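Local coordinates for protein geranylgeranyl pyrophosphate synthetase (Pyrococcus horikoshii, PDB 1WY0) that probably catalyses the condensation of isopentenyl diphosphate with allylic diphosphates to build geranylgeranyl diphosphate, the prenyl chain precursor of archaeal lipids, at residues Pro51-Thr56 with Glu331-Phe336; Leu139-Lys144 with Phe182-Lys187; Glu168-Met173 with Ala213-Asp218; Lys201-Trp206 with Arg319-Ser324. All blocks are in the same frame, centred on the assembly; numbering follows the deposited sequence.

Interaction 1: residues Pro51-Thr56 with Glu331-Phe336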
loop_
_atom_site.group_PDB
_atom_site.type_symbol
_atom_site.label_atom_id
_atom_site.label_comp_id
_atom_site.label_asym_id
_atom_site.label_seq_id
_atom_site.Cartn_x
_atom_site.Cartn_y
_atom_site.Cartn_z
ATOM N N PRO A 51 8.680 -1.881 -17.313
ATOM C CA PRO A 51 8.279 -0.689 -18.062
ATOM C C PRO A 51 8.623 -0.872 -19.545
ATOM O O PRO A 51 7.871 -0.457 -20.425
ATOM C CB PRO A 51 9.106 0.419 -17.414
ATOM C CG PRO A 51 9.300 -0.063 -16.019
ATOM C CD PRO A 51 9.594 -1.526 -16.213
ATOM N N PHE A 52 9.765 -1.499 -19.811
ATOM C CA PHE A 52 10.193 -1.751 -21.183
ATOM C C PHE A 52 9.137 -2.570 -21.912
ATOM O O PHE A 52 8.851 -2.333 -23.080
ATOM C CB PHE A 52 11.525 -2.514 -21.211
ATOM C CG PHE A 52 12.067 -2.741 -22.601
ATOM C CD1 PHE A 52 12.577 -1.685 -23.347
ATOM C CD2 PHE A 52 12.053 -4.009 -23.169
ATOM C CE1 PHE A 52 13.067 -1.890 -24.635
ATOM C CE2 PHE A 52 12.541 -4.227 -24.458
ATOM C CZ PHE A 52 13.050 -3.162 -25.191
ATOM N N VAL A 53 8.554 -3.537 -21.218
ATOM C CA VAL A 53 7.535 -4.370 -21.826
ATOM C C VAL A 53 6.315 -3.523 -22.139
ATOM O O VAL A 53 5.622 -3.754 -23.131
ATOM C CB VAL A 53 7.162 -5.533 -20.895
ATOM C CG1 VAL A 53 5.949 -6.289 -21.430
ATOM C CG2 VAL A 53 8.348 -6.465 -20.779
ATOM N N VAL A 54 6.064 -2.526 -21.301
ATOM C CA VAL A 54 4.929 -1.646 -21.512
ATOM C C VAL A 54 5.101 -0.874 -22.824
ATOM O O VAL A 54 4.330 -1.054 -23.766
ATOM C CB VAL A 54 4.777 -0.630 -20.354
ATOM C CG1 VAL A 54 3.608 0.293 -20.632
ATOM C CG2 VAL A 54 4.564 -1.366 -19.027
ATOM N N LEU A 55 6.115 -0.014 -22.868
ATOM C CA LEU A 55 6.394 0.802 -24.047
ATOM C C LEU A 55 6.617 -0.040 -25.300
ATOM O O LEU A 55 6.180 0.334 -26.381
ATOM C CB LEU A 55 7.615 1.696 -23.799
ATOM C CG LEU A 55 7.525 2.580 -22.552
ATOM C CD1 LEU A 55 8.778 3.433 -22.425
ATOM C CD2 LEU A 55 6.289 3.454 -22.634
ATOM N N THR A 56 7.297 -1.170 -25.156
ATOM C CA THR A 56 7.551 -2.035 -26.300
ATOM C C THR A 56 6.264 -2.697 -26.774
ATOM O O THR A 56 6.094 -2.944 -27.968
ATOM C CB THR A 56 8.581 -3.139 -25.973
ATOM O OG1 THR A 56 9.805 -2.537 -25.537
ATOM C CG2 THR A 56 8.869 -3.979 -27.207
ATOM N N GLU A 331 10.466 -10.851 -28.379
ATOM C CA GLU A 331 10.800 -12.248 -28.614
ATOM C C GLU A 331 12.202 -12.514 -28.097
ATOM O O GLU A 331 12.470 -13.560 -27.507
ATOM C CB GLU A 331 10.727 -12.591 -30.100
ATOM C CG GLU A 331 9.334 -12.967 -30.577
ATOM C CD GLU A 331 9.320 -13.437 -32.021
ATOM O OE1 GLU A 331 10.273 -13.111 -32.764
ATOM O OE2 GLU A 331 8.353 -14.129 -32.409
ATOM N N LEU A 332 13.098 -11.564 -28.323
ATOM C CA LEU A 332 14.465 -11.716 -27.857
ATOM C C LEU A 332 14.510 -11.754 -26.327
ATOM O O LEU A 332 15.151 -12.626 -25.743
ATOM C CB LEU A 332 15.344 -10.579 -28.386
ATOM C CG LEU A 332 15.768 -10.681 -29.857
ATOM C CD1 LEU A 332 16.747 -9.561 -30.207
ATOM C CD2 LEU A 332 16.424 -12.033 -30.093
ATOM N N LEU A 333 13.823 -10.811 -25.690
ATOM C CA LEU A 333 13.785 -10.740 -24.232
ATOM C C LEU A 333 13.321 -12.070 -23.654
ATOM O O LEU A 333 13.989 -12.655 -22.796
ATOM C CB LEU A 333 12.837 -9.624 -23.790
ATOM C CG LEU A 333 12.669 -9.360 -22.294
ATOM C CD1 LEU A 333 13.988 -8.906 -21.670
ATOM C CD2 LEU A 333 11.606 -8.291 -22.117
ATOM N N ALA A 334 12.185 -12.557 -24.141
ATOM C CA ALA A 334 11.653 -13.820 -23.662
ATOM C C ALA A 334 12.670 -14.934 -23.841
ATOM O O ALA A 334 12.813 -15.803 -22.977
ATOM C CB ALA A 334 10.374 -14.166 -24.406
ATOM N N LYS A 335 13.376 -14.911 -24.965
ATOM C CA LYS A 335 14.365 -15.940 -25.249
ATOM C C LYS A 335 15.595 -15.761 -24.360
ATOM O O LYS A 335 16.196 -16.738 -23.921
ATOM C CB LYS A 335 14.751 -15.903 -26.732
ATOM C CG LYS A 335 15.088 -17.266 -27.313
ATOM C CD LYS A 335 15.613 -17.154 -28.744
ATOM C CE LYS A 335 16.032 -18.525 -29.288
ATOM N NZ LYS A 335 16.611 -18.451 -30.665
ATOM N N PHE A 336 15.960 -14.513 -24.089
ATOM C CA PHE A 336 17.103 -14.248 -23.224
ATOM C C PHE A 336 16.810 -14.708 -21.797
ATOM O O PHE A 336 17.620 -15.325 -21.118
ATOM C CB PHE A 336 17.354 -12.741 -23.221
ATOM C CG PHE A 336 18.380 -12.390 -22.180
ATOM C CD1 PHE A 336 19.725 -12.645 -22.428
ATOM C CD2 PHE A 336 17.992 -11.767 -21.002
ATOM C CE1 PHE A 336 20.682 -12.267 -21.495
ATOM C CE2 PHE A 336 18.961 -11.390 -20.075
ATOM C CZ PHE A 336 20.306 -11.639 -20.315
#
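Leu333 sends one methyl group across to meet Phe52 and Val53, and this small apolar contact joins the two helices. Leu333 CD2 lies 4.0 Å from Val53 CG2, the two side chains crossing at about a right angle. Leu333 CD2 also comes up to the edge of the Phe52 ring, near its plane, 4.4 Å from Phe52 CD2. Leu333 reaches both because its CG stands anti to the backbone N (chi1 -179°), stretching the branch away from its own helix.

The polar part stays within 51-56. Thr56 OG1 donates to Phe52 O at 2.6 Å from above the carbonyl plane, while Thr56 N bonds to that oxygen from the opposite face. Thr56 OG1 also sits over the centre of the Phe52 ring, 3.2 Å above its plane.

Helix 325-336, near the C-terminus, thus packs on helix 49-57 in the all-helical prenyl synthase fold; Pro51 closes the GGKRxRP sequence that in relatives binds isopentenyl diphosphate.

Interaction 2: residues Leu139-Lys144 with Phe182-Lys187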
loop_
_atom_site.group_PDB
_atom_site.type_symbol
_atom_site.label_atom_id
_atom_site.label_comp_id
_atom_site.label_asym_id
_atom_site.label_seq_id
_atom_site.Cartn_x
_atom_site.Cartn_y
_atom_site.Cartn_z
ATOM N N LEU A 139 -6.361 1.526 -15.432
ATOM C CA LEU A 139 -6.439 1.560 -13.979
ATOM C C LEU A 139 -6.945 0.222 -13.466
ATOM O O LEU A 139 -6.446 -0.288 -12.465
ATOM C CB LEU A 139 -7.388 2.666 -13.519
ATOM C CG LEU A 139 -7.757 2.715 -12.029
ATOM C CD1 LEU A 139 -6.538 3.050 -11.201
ATOM C CD2 LEU A 139 -8.837 3.745 -11.804
ATOM N N GLU A 140 -7.925 -0.349 -14.161
ATOM C CA GLU A 140 -8.519 -1.616 -13.760
ATOM C C GLU A 140 -7.636 -2.843 -13.976
ATOM O O GLU A 140 -7.807 -3.862 -13.304
ATOM C CB GLU A 140 -9.873 -1.809 -14.456
ATOM C CG GLU A 140 -10.423 -3.218 -14.352
ATOM C CD GLU A 140 -11.900 -3.311 -14.709
ATOM O OE1 GLU A 140 -12.368 -2.506 -15.548
ATOM O OE2 GLU A 140 -12.590 -4.199 -14.157
ATOM N N VAL A 141 -6.705 -2.755 -14.917
ATOM C CA VAL A 141 -5.792 -3.861 -15.172
ATOM C C VAL A 141 -4.734 -3.842 -14.072
ATOM O O VAL A 141 -4.335 -4.877 -13.544
ATOM C CB VAL A 141 -5.066 -3.702 -16.527
ATOM C CG1 VAL A 141 -3.798 -4.542 -16.531
ATOM C CG2 VAL A 141 -5.975 -4.129 -17.669
ATOM N N ILE A 142 -4.288 -2.643 -13.738
ATOM C CA ILE A 142 -3.268 -2.467 -12.724
ATOM C C ILE A 142 -3.809 -2.834 -11.349
ATOM O O ILE A 142 -3.108 -3.421 -10.544
ATOM C CB ILE A 142 -2.742 -1.019 -12.754
ATOM C CG1 ILE A 142 -1.936 -0.807 -14.051
ATOM C CG2 ILE A 142 -1.901 -0.732 -11.520
ATOM C CD1 ILE A 142 -1.378 0.617 -14.244
ATOM N N VAL A 143 -5.069 -2.510 -11.096
ATOM C CA VAL A 143 -5.676 -2.832 -9.822
ATOM C C VAL A 143 -5.822 -4.341 -9.653
ATOM O O VAL A 143 -5.487 -4.888 -8.602
ATOM C CB VAL A 143 -7.046 -2.150 -9.684
ATOM C CG1 VAL A 143 -7.930 -2.927 -8.727
ATOM C CG2 VAL A 143 -6.850 -0.726 -9.180
ATOM N N LYS A 144 -6.314 -5.030 -10.672
ATOM C CA LYS A 144 -6.462 -6.476 -10.545
ATOM C C LYS A 144 -5.122 -7.188 -10.403
ATOM O O LYS A 144 -5.035 -8.210 -9.731
ATOM C CB LYS A 144 -7.218 -7.057 -11.732
ATOM C CG LYS A 144 -7.007 -8.567 -11.919
ATOM C CD LYS A 144 -7.901 -9.419 -11.003
ATOM C CE LYS A 144 -7.373 -9.549 -9.564
ATOM N NZ LYS A 144 -8.450 -9.232 -8.570
ATOM N N PHE A 182 3.653 -8.937 -14.709
ATOM C CA PHE A 182 4.307 -9.014 -15.998
ATOM C C PHE A 182 3.231 -8.983 -17.066
ATOM O O PHE A 182 3.336 -8.252 -18.044
ATOM C CB PHE A 182 5.138 -10.287 -16.121
ATOM C CG PHE A 182 6.566 -10.030 -16.506
ATOM C CD1 PHE A 182 7.526 -9.785 -15.535
ATOM C CD2 PHE A 182 6.943 -9.997 -17.842
ATOM C CE1 PHE A 182 8.842 -9.508 -15.885
ATOM C CE2 PHE A 182 8.263 -9.719 -18.208
ATOM C CZ PHE A 182 9.210 -9.473 -17.226
ATOM N N GLU A 183 2.181 -9.766 -16.862
ATOM C CA GLU A 183 1.076 -9.804 -17.813
ATOM C C GLU A 183 0.485 -8.404 -17.963
ATOM O O GLU A 183 0.200 -7.950 -19.074
ATOM C CB GLU A 183 -0.008 -10.760 -17.324
ATOM C CG GLU A 183 -1.332 -10.598 -18.046
ATOM C CD GLU A 183 -2.385 -11.542 -17.533
ATOM O OE1 GLU A 183 -3.379 -11.056 -16.979
ATOM O OE2 GLU A 183 -2.223 -12.771 -17.666
ATOM N N ALA A 184 0.304 -7.724 -16.834
ATOM C CA ALA A 184 -0.251 -6.380 -16.826
ATOM C C ALA A 184 0.612 -5.414 -17.624
ATOM O O ALA A 184 0.099 -4.504 -18.258
ATOM C CB ALA A 184 -0.391 -5.885 -15.402
ATOM N N SER A 185 1.925 -5.611 -17.577
ATOM C CA SER A 185 2.858 -4.765 -18.304
ATOM C C SER A 185 2.568 -4.832 -19.807
ATOM O O SER A 185 2.400 -3.807 -20.468
ATOM C CB SER A 185 4.299 -5.223 -18.044
ATOM O OG SER A 185 4.625 -5.164 -16.668
ATOM N N ALA A 186 2.515 -6.046 -20.338
ATOM C CA ALA A 186 2.223 -6.223 -21.758
ATOM C C ALA A 186 0.793 -5.800 -22.100
ATOM O O ALA A 186 0.530 -5.101 -23.071
ATOM C CB ALA A 186 2.420 -7.698 -22.108
ATOM N N LYS A 187 -0.155 -6.286 -21.280
ATOM C CA LYS A 187 -1.559 -6.000 -21.549
ATOM C C LYS A 187 -1.850 -4.496 -21.564
ATOM O O LYS A 187 -2.665 -3.997 -22.328
ATOM C CB LYS A 187 -2.396 -6.691 -20.473
ATOM C CG LYS A 187 -3.873 -6.312 -20.560
ATOM C CD LYS A 187 -4.738 -7.135 -19.604
ATOM C CE LYS A 187 -6.030 -7.629 -20.259
ATOM N NZ LYS A 187 -6.141 -9.076 -20.097
#
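Lys187 N donates to Glu183 O at 2.8 Å, a regular helical bond that holds the turn from which the lysine leaves to meet Val141. The contact itself is apolar, and Val141 uses both of its methyls. Val141 CG1 rests on Ala184, 3.8 Å from Ala184 CB and 4.0 Å from Ala184 CA, close enough to touch the backbone of helix 167-193. Val141 CG2 turns to the lysine, lying 3.8 Å from Lys187 CD and 4.2 Å from Lys187 CG.

The division follows from the valine rotamer: CG1 is anti to the backbone N (chi1 159°), which leaves CG2 opposite the carbonyl carbon. Lys187 runs obliquely past the valine. Its extended first half (chi1 173°, CG anti to the backbone N) lays CG and CD beside Val141 CG2, and the chain bends only beyond that. An alanine in place of Val141 would probably open a gap beside Ala184 CB and take from the lysine methylenes their partner on helix 132-159.

Alongside, Glu183 forms a salt bridge with Arg208 of helix 197-224, while Leu139 and Val143 pack on Ala126 and Glu123 of the second subunit. The CA atoms of Val141 and Ala184 are 6.3 Å apart, a close approach that the small alanine side chain allows between neighbouring helices 132-159 and 167-193, in the helical bundle characteristic of dimeric prenyl synthases.

Interaction 3: residues Glu168-Met173 with Ala213-Asp218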
loop_
_atom_site.group_PDB
_atom_site.type_symbol
_atom_site.label_atom_id
_atom_site.label_comp_id
_atom_site.label_asym_id
_atom_site.label_seq_id
_atom_site.Cartn_x
_atom_site.Cartn_y
_atom_site.Cartn_z
ATOM N N GLU A 168 0.909 -27.730 -8.119
ATOM C CA GLU A 168 -0.264 -26.892 -8.309
ATOM C C GLU A 168 -0.289 -25.701 -7.355
ATOM O O GLU A 168 -0.695 -24.605 -7.731
ATOM C CB GLU A 168 -1.531 -27.716 -8.099
ATOM C CG GLU A 168 -2.792 -26.903 -8.282
ATOM C CD GLU A 168 -4.002 -27.605 -7.739
ATOM O OE1 GLU A 168 -4.355 -28.678 -8.289
ATOM O OE2 GLU A 168 -4.590 -27.084 -6.754
ATOM N N GLU A 169 0.112 -25.932 -6.112
ATOM C CA GLU A 169 0.142 -24.868 -5.123
ATOM C C GLU A 169 1.180 -23.842 -5.549
ATOM O O GLU A 169 0.886 -22.647 -5.625
ATOM C CB GLU A 169 0.486 -25.432 -3.746
ATOM C CG GLU A 169 -0.741 -25.815 -2.932
ATOM C CD GLU A 169 -0.407 -26.618 -1.685
ATOM O OE1 GLU A 169 0.569 -27.399 -1.702
ATOM O OE2 GLU A 169 -1.137 -26.469 -0.682
ATOM N N TYR A 170 2.385 -24.318 -5.852
ATOM C CA TYR A 170 3.409 -23.340 -6.197
ATOM C C TYR A 170 3.039 -22.562 -7.461
ATOM O O TYR A 170 3.116 -21.341 -7.515
ATOM C CB TYR A 170 4.727 -24.084 -6.413
ATOM C CG TYR A 170 5.688 -23.204 -7.132
ATOM C CD1 TYR A 170 6.474 -22.305 -6.416
ATOM C CD2 TYR A 170 5.802 -23.267 -8.521
ATOM C CE1 TYR A 170 7.372 -21.484 -7.080
ATOM C CE2 TYR A 170 6.693 -22.438 -9.187
ATOM C CZ TYR A 170 7.472 -21.546 -8.472
ATOM O OH TYR A 170 8.367 -20.722 -9.126
ATOM N N MET A 171 2.547 -23.186 -8.526
ATOM C CA MET A 171 2.152 -22.450 -9.722
ATOM C C MET A 171 1.024 -21.446 -9.502
ATOM O O MET A 171 0.961 -20.428 -10.181
ATOM C CB MET A 171 1.749 -23.421 -10.840
ATOM C CG MET A 171 2.902 -24.158 -11.499
ATOM S SD MET A 171 4.319 -23.122 -11.908
ATOM C CE MET A 171 3.663 -22.209 -13.324
ATOM N N GLU A 172 0.125 -21.719 -8.570
ATOM C CA GLU A 172 -0.963 -20.781 -8.338
ATOM C C GLU A 172 -0.405 -19.543 -7.626
ATOM O O GLU A 172 -0.871 -18.426 -7.829
ATOM C CB GLU A 172 -2.057 -21.443 -7.498
ATOM C CG GLU A 172 -3.207 -20.521 -7.161
ATOM C CD GLU A 172 -4.228 -21.163 -6.244
ATOM O OE1 GLU A 172 -3.812 -21.935 -5.359
ATOM O OE2 GLU A 172 -5.441 -20.881 -6.394
ATOM N N MET A 173 0.625 -19.764 -6.817
ATOM C CA MET A 173 1.275 -18.711 -6.058
ATOM C C MET A 173 2.148 -17.842 -6.963
ATOM O O MET A 173 1.994 -16.612 -7.003
ATOM C CB MET A 173 2.117 -19.351 -4.949
ATOM C CG MET A 173 2.962 -18.388 -4.104
ATOM S SD MET A 173 4.470 -17.780 -4.910
ATOM C CE MET A 173 5.609 -19.161 -4.682
ATOM N N ALA A 213 8.025 -17.903 -16.131
ATOM C CA ALA A 213 9.245 -18.603 -16.533
ATOM C C ALA A 213 10.523 -17.938 -16.024
ATOM O O ALA A 213 11.499 -18.615 -15.722
ATOM C CB ALA A 213 9.296 -18.731 -18.054
ATOM N N PHE A 214 10.526 -16.613 -15.956
ATOM C CA PHE A 214 11.571 -15.790 -15.368
ATOM C C PHE A 214 12.047 -16.375 -14.041
ATOM O O PHE A 214 13.200 -16.753 -13.876
ATOM C CB PHE A 214 11.007 -14.387 -15.146
ATOM C CG PHE A 214 12.012 -13.541 -14.420
ATOM C CD1 PHE A 214 13.259 -13.313 -14.993
ATOM C CD2 PHE A 214 11.694 -12.984 -13.194
ATOM C CE1 PHE A 214 14.184 -12.518 -14.333
ATOM C CE2 PHE A 214 12.627 -12.185 -12.539
ATOM C CZ PHE A 214 13.874 -11.947 -13.105
ATOM N N GLN A 215 11.070 -16.345 -13.142
ATOM C CA GLN A 215 11.305 -16.776 -11.776
ATOM C C GLN A 215 11.733 -18.243 -11.720
ATOM O O GLN A 215 12.670 -18.591 -11.006
ATOM C CB GLN A 215 10.055 -16.560 -10.919
ATOM C CG GLN A 215 10.308 -16.812 -9.440
ATOM C CD GLN A 215 11.438 -15.944 -8.909
ATOM O OE1 GLN A 215 11.355 -14.716 -8.945
ATOM N NE2 GLN A 215 12.506 -16.577 -8.433
ATOM N N ILE A 216 11.058 -19.102 -12.476
ATOM C CA ILE A 216 11.409 -20.521 -12.491
ATOM C C ILE A 216 12.855 -20.726 -12.936
ATOM O O ILE A 216 13.568 -21.557 -12.379
ATOM C CB ILE A 216 10.491 -21.333 -13.441
ATOM C CG1 ILE A 216 9.059 -21.367 -12.899
ATOM C CG2 ILE A 216 11.040 -22.763 -13.599
ATOM C CD1 ILE A 216 8.046 -21.853 -13.928
ATOM N N TRP A 217 13.285 -19.970 -13.940
ATOM C CA TRP A 217 14.650 -20.084 -14.438
ATOM C C TRP A 217 15.655 -19.568 -13.403
ATOM O O TRP A 217 16.782 -20.066 -13.318
ATOM C CB TRP A 217 14.797 -19.314 -15.757
ATOM C CG TRP A 217 16.092 -19.584 -16.461
ATOM C CD1 TRP A 217 17.163 -18.741 -16.575
ATOM C CD2 TRP A 217 16.457 -20.790 -17.143
ATOM N NE1 TRP A 217 18.173 -19.350 -17.290
ATOM C CE2 TRP A 217 17.764 -20.608 -17.650
ATOM C CE3 TRP A 217 15.803 -22.009 -17.376
ATOM C CZ2 TRP A 217 18.433 -21.600 -18.377
ATOM C CZ3 TRP A 217 16.468 -22.998 -18.103
ATOM C CH2 TRP A 217 17.773 -22.784 -18.595
ATOM N N ASP A 218 15.258 -18.567 -12.623
ATOM C CA ASP A 218 16.140 -18.037 -11.586
ATOM C C ASP A 218 16.357 -19.099 -10.530
ATOM O O ASP A 218 17.479 -19.295 -10.063
ATOM C CB ASP A 218 15.543 -16.789 -10.931
ATOM C CG ASP A 218 15.849 -15.536 -11.706
ATOM O OD1 ASP A 218 16.536 -15.647 -12.746
ATOM O OD2 ASP A 218 15.411 -14.445 -11.280
#
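The phenol ring of Tyr170 meets Ile216 through its hydroxyl end: OH lies 3.9 Å from Ile216 CG1 and more loosely, at 4.4 Å, from Gln215 CG. On the other segment the Phe214 ring carries Asp218 CG on one face, 4.3 Å above the plane and offset toward the rim, one turn along the same helix.

Tyr170 gets across because its ring is held anti to the backbone N (chi1 164°), bridging two helix axes that stay 12.0 Å apart. The tyrosine and Ile216 side chains lie at a slant to one another, and Leu245 of helix 245-253 packs on both. Met171 adds a second reach, folding its chain so that Met171 SD stands 4.4 Å from Ile216 CD1.

Phe214 to Asp218, followed by Asp219, spell FQIWDD, which opens the second aspartate-rich motif of the prenyl synthases; in relatives these aspartates help bind the magnesium ions of the allylic diphosphate. Here the two short helical segments run at 125° to each other, nearer antiparallel than parallel.

Gln215 offers Tyr170 its aliphatic CG while its amide turns to another partner, NE2 bonding to Asp219 OD1. Asp218 OD1 forms a salt bridge with Arg340, near the C-terminus, and Trp217 NE1 donates to the carbonyl oxygen of that arginine.

Interaction 4: residues Lys201-Trp206 with Arg319-Ser324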
loop_
_atom_site.group_PDB
_atom_site.type_symbol
_atom_site.label_atom_id
_atom_site.label_comp_id
_atom_site.label_asym_id
_atom_site.label_seq_id
_atom_site.Cartn_x
_atom_site.Cartn_y
_atom_site.Cartn_z
ATOM N N LYS A 201 -4.975 -10.082 -26.047
ATOM C CA LYS A 201 -5.008 -11.424 -25.474
ATOM C C LYS A 201 -3.702 -12.179 -25.730
ATOM O O LYS A 201 -3.324 -13.082 -24.996
ATOM C CB LYS A 201 -6.181 -12.188 -26.089
ATOM C CG LYS A 201 -6.708 -13.283 -25.159
ATOM C CD LYS A 201 -7.372 -14.426 -25.930
ATOM C CE LYS A 201 -6.730 -15.785 -25.633
ATOM N NZ LYS A 201 -6.037 -16.271 -26.825
ATOM N N ALA A 202 -3.038 -11.775 -26.829
ATOM C CA ALA A 202 -1.762 -12.389 -27.166
ATOM C C ALA A 202 -0.620 -11.786 -26.342
ATOM O O ALA A 202 0.291 -12.469 -25.886
ATOM C CB ALA A 202 -1.517 -12.155 -28.657
ATOM N N LEU A 203 -0.671 -10.472 -26.149
ATOM C CA LEU A 203 0.332 -9.775 -25.359
ATOM C C LEU A 203 0.244 -10.220 -23.903
ATOM O O LEU A 203 1.260 -10.510 -23.271
ATOM C CB LEU A 203 0.121 -8.262 -25.451
ATOM C CG LEU A 203 0.620 -7.604 -26.739
ATOM C CD1 LEU A 203 0.192 -6.142 -26.781
ATOM C CD2 LEU A 203 2.139 -7.721 -26.809
ATOM N N SER A 204 -0.983 -10.283 -23.391
ATOM C CA SER A 204 -1.248 -10.700 -22.020
ATOM C C SER A 204 -0.702 -12.095 -21.748
ATOM O O SER A 204 -0.062 -12.325 -20.723
ATOM C CB SER A 204 -2.752 -10.700 -21.753
ATOM O OG SER A 204 -3.353 -9.489 -22.174
ATOM N N SER A 205 -0.965 -13.020 -22.673
ATOM C CA SER A 205 -0.522 -14.409 -22.551
ATOM C C SER A 205 0.996 -14.521 -22.551
ATOM O O SER A 205 1.573 -15.391 -21.896
ATOM C CB SER A 205 -1.090 -15.232 -23.704
ATOM O OG SER A 205 -0.554 -14.777 -24.935
ATOM N N TRP A 206 1.631 -13.635 -23.303
ATOM C CA TRP A 206 3.088 -13.571 -23.365
ATOM C C TRP A 206 3.691 -13.045 -22.059
ATOM O O TRP A 206 4.718 -13.504 -21.583
ATOM C CB TRP A 206 3.472 -12.654 -24.527
ATOM C CG TRP A 206 4.940 -12.508 -24.603
ATOM C CD1 TRP A 206 5.830 -13.294 -25.367
ATOM C CD2 TRP A 206 5.740 -11.488 -23.957
ATOM N NE1 TRP A 206 7.117 -12.866 -25.274
ATOM C CE2 TRP A 206 7.083 -11.700 -24.355
ATOM C CE3 TRP A 206 5.440 -10.442 -23.086
ATOM C CZ2 TRP A 206 8.083 -10.870 -23.882
ATOM C CZ3 TRP A 206 6.444 -9.610 -22.615
ATOM C CH2 TRP A 206 7.774 -9.832 -23.010
ATOM N N ARG A 319 3.085 -14.352 -32.511
ATOM C CA ARG A 319 2.976 -14.595 -33.942
ATOM C C ARG A 319 1.831 -13.789 -34.557
ATOM O O ARG A 319 1.851 -13.380 -35.708
ATOM C CB ARG A 319 2.643 -16.075 -34.084
ATOM C CG ARG A 319 3.561 -16.815 -35.047
ATOM C CD ARG A 319 3.946 -18.191 -34.494
ATOM N NE ARG A 319 5.298 -18.552 -34.920
ATOM C CZ ARG A 319 6.323 -18.028 -34.228
ATOM N NH1 ARG A 319 6.095 -17.238 -33.192
ATOM N NH2 ARG A 319 7.575 -18.303 -34.600
ATOM N N ILE A 320 0.783 -13.604 -33.732
ATOM C CA ILE A 320 -0.436 -12.969 -34.204
ATOM C C ILE A 320 -0.223 -11.497 -34.584
ATOM O O ILE A 320 -0.931 -10.921 -35.403
ATOM C CB ILE A 320 -1.454 -13.070 -33.069
ATOM C CG1 ILE A 320 -1.820 -14.539 -32.823
ATOM C CG2 ILE A 320 -2.731 -12.307 -33.440
ATOM C CD1 ILE A 320 -2.380 -15.222 -34.070
ATOM N N LEU A 321 0.765 -10.874 -33.909
ATOM C CA LEU A 321 1.077 -9.478 -34.191
ATOM C C LEU A 321 1.941 -9.342 -35.443
ATOM O O LEU A 321 2.600 -10.280 -35.872
ATOM C CB LEU A 321 1.818 -8.908 -32.986
ATOM C CG LEU A 321 0.875 -8.445 -31.883
ATOM C CD1 LEU A 321 0.207 -9.614 -31.165
ATOM C CD2 LEU A 321 1.580 -7.615 -30.806
ATOM N N PRO A 322 1.946 -8.141 -36.031
ATOM C CA PRO A 322 2.735 -7.898 -37.229
ATOM C C PRO A 322 4.233 -7.960 -36.922
ATOM O O PRO A 322 4.667 -7.915 -35.780
ATOM C CB PRO A 322 2.378 -6.520 -37.775
ATOM C CG PRO A 322 1.083 -6.071 -37.113
ATOM C CD PRO A 322 0.982 -7.059 -35.858
ATOM N N LYS A 323 5.026 -8.114 -37.999
ATOM C CA LYS A 323 6.464 -8.056 -37.822
ATOM C C LYS A 323 6.951 -6.618 -37.652
ATOM O O LYS A 323 6.701 -5.727 -38.453
ATOM C CB LYS A 323 7.157 -8.722 -39.016
ATOM C CG LYS A 323 8.662 -8.878 -38.795
ATOM C CD LYS A 323 9.439 -7.660 -39.294
ATOM C CE LYS A 323 10.956 -7.860 -39.220
ATOM N NZ LYS A 323 11.630 -6.589 -39.471
ATOM N N SER A 324 7.603 -6.414 -36.506
ATOM C CA SER A 324 8.280 -5.160 -36.229
ATOM C C SER A 324 9.489 -5.459 -35.348
ATOM O O SER A 324 9.694 -6.581 -34.914
ATOM C CB SER A 324 7.304 -4.261 -35.466
ATOM O OG SER A 324 6.825 -4.954 -34.309
#
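Leu321 straddles two neighbours on helix 197-224, one methyl for each. Leu321 CD1 rests against the methyl of Ala202, 4.0 Å from Ala202 CB, while Leu321 CD2 lies 4.0 Å from Leu203 CD2 and 4.2 Å from Leu203 CG. The two leucines cross at about a right angle, with Leu321 CD2 set against both that methyl and the branch carbon. Leu203 reaches over because its CG is set opposite the carbonyl carbon, beside its own backbone N (chi1 -78°).

Segment 319-324 is the connection between helices 299-315 and 325-336, and Ser324 is the N-cap of the second: its OG bonds to Arg327 N. Leu321 O is taken by the guanidinium of the same arginine, which ties the loop to the helix it leads into.

On the helix side, Ala202 O accepts from two donors approaching from the same face of its plane. Ser205 OG donates to Ala202 O at 2.6 Å, well above the carbonyl plane with a C=O...OG angle of 113°, and Trp206 N bonds to the same Ala202 O at 3.1 Å. Val61 and Leu330 also pack on Leu203, and Ala60 lies against Leu321.

How the interactions relate
Interactions 1, 2 and 4 form one continuous body of packing, with Trp206 and Val53 at the joints. Val53 CG1 lies 3.6 Å from Trp206 CZ3, bringing interactions 1 and 4 together with centres 12 Å apart; the same methyl is 3.6 Å from Ala186 N of interaction 2. Interactions 2 and 4 meet where Ala186 CB comes to 3.3 Å from Leu203 O. Interaction 3 stands apart, about 19 Å between centres from interactions 1 and 2, yet it shares helix 167-193 with interaction 2 and helix 197-224 with interaction 4. Its segment 213-218 opens the aspartate-rich motif that probably binds magnesium and allylic diphosphate, whereas interaction 1 carries the end of the one probably binding isopentenyl diphosphate.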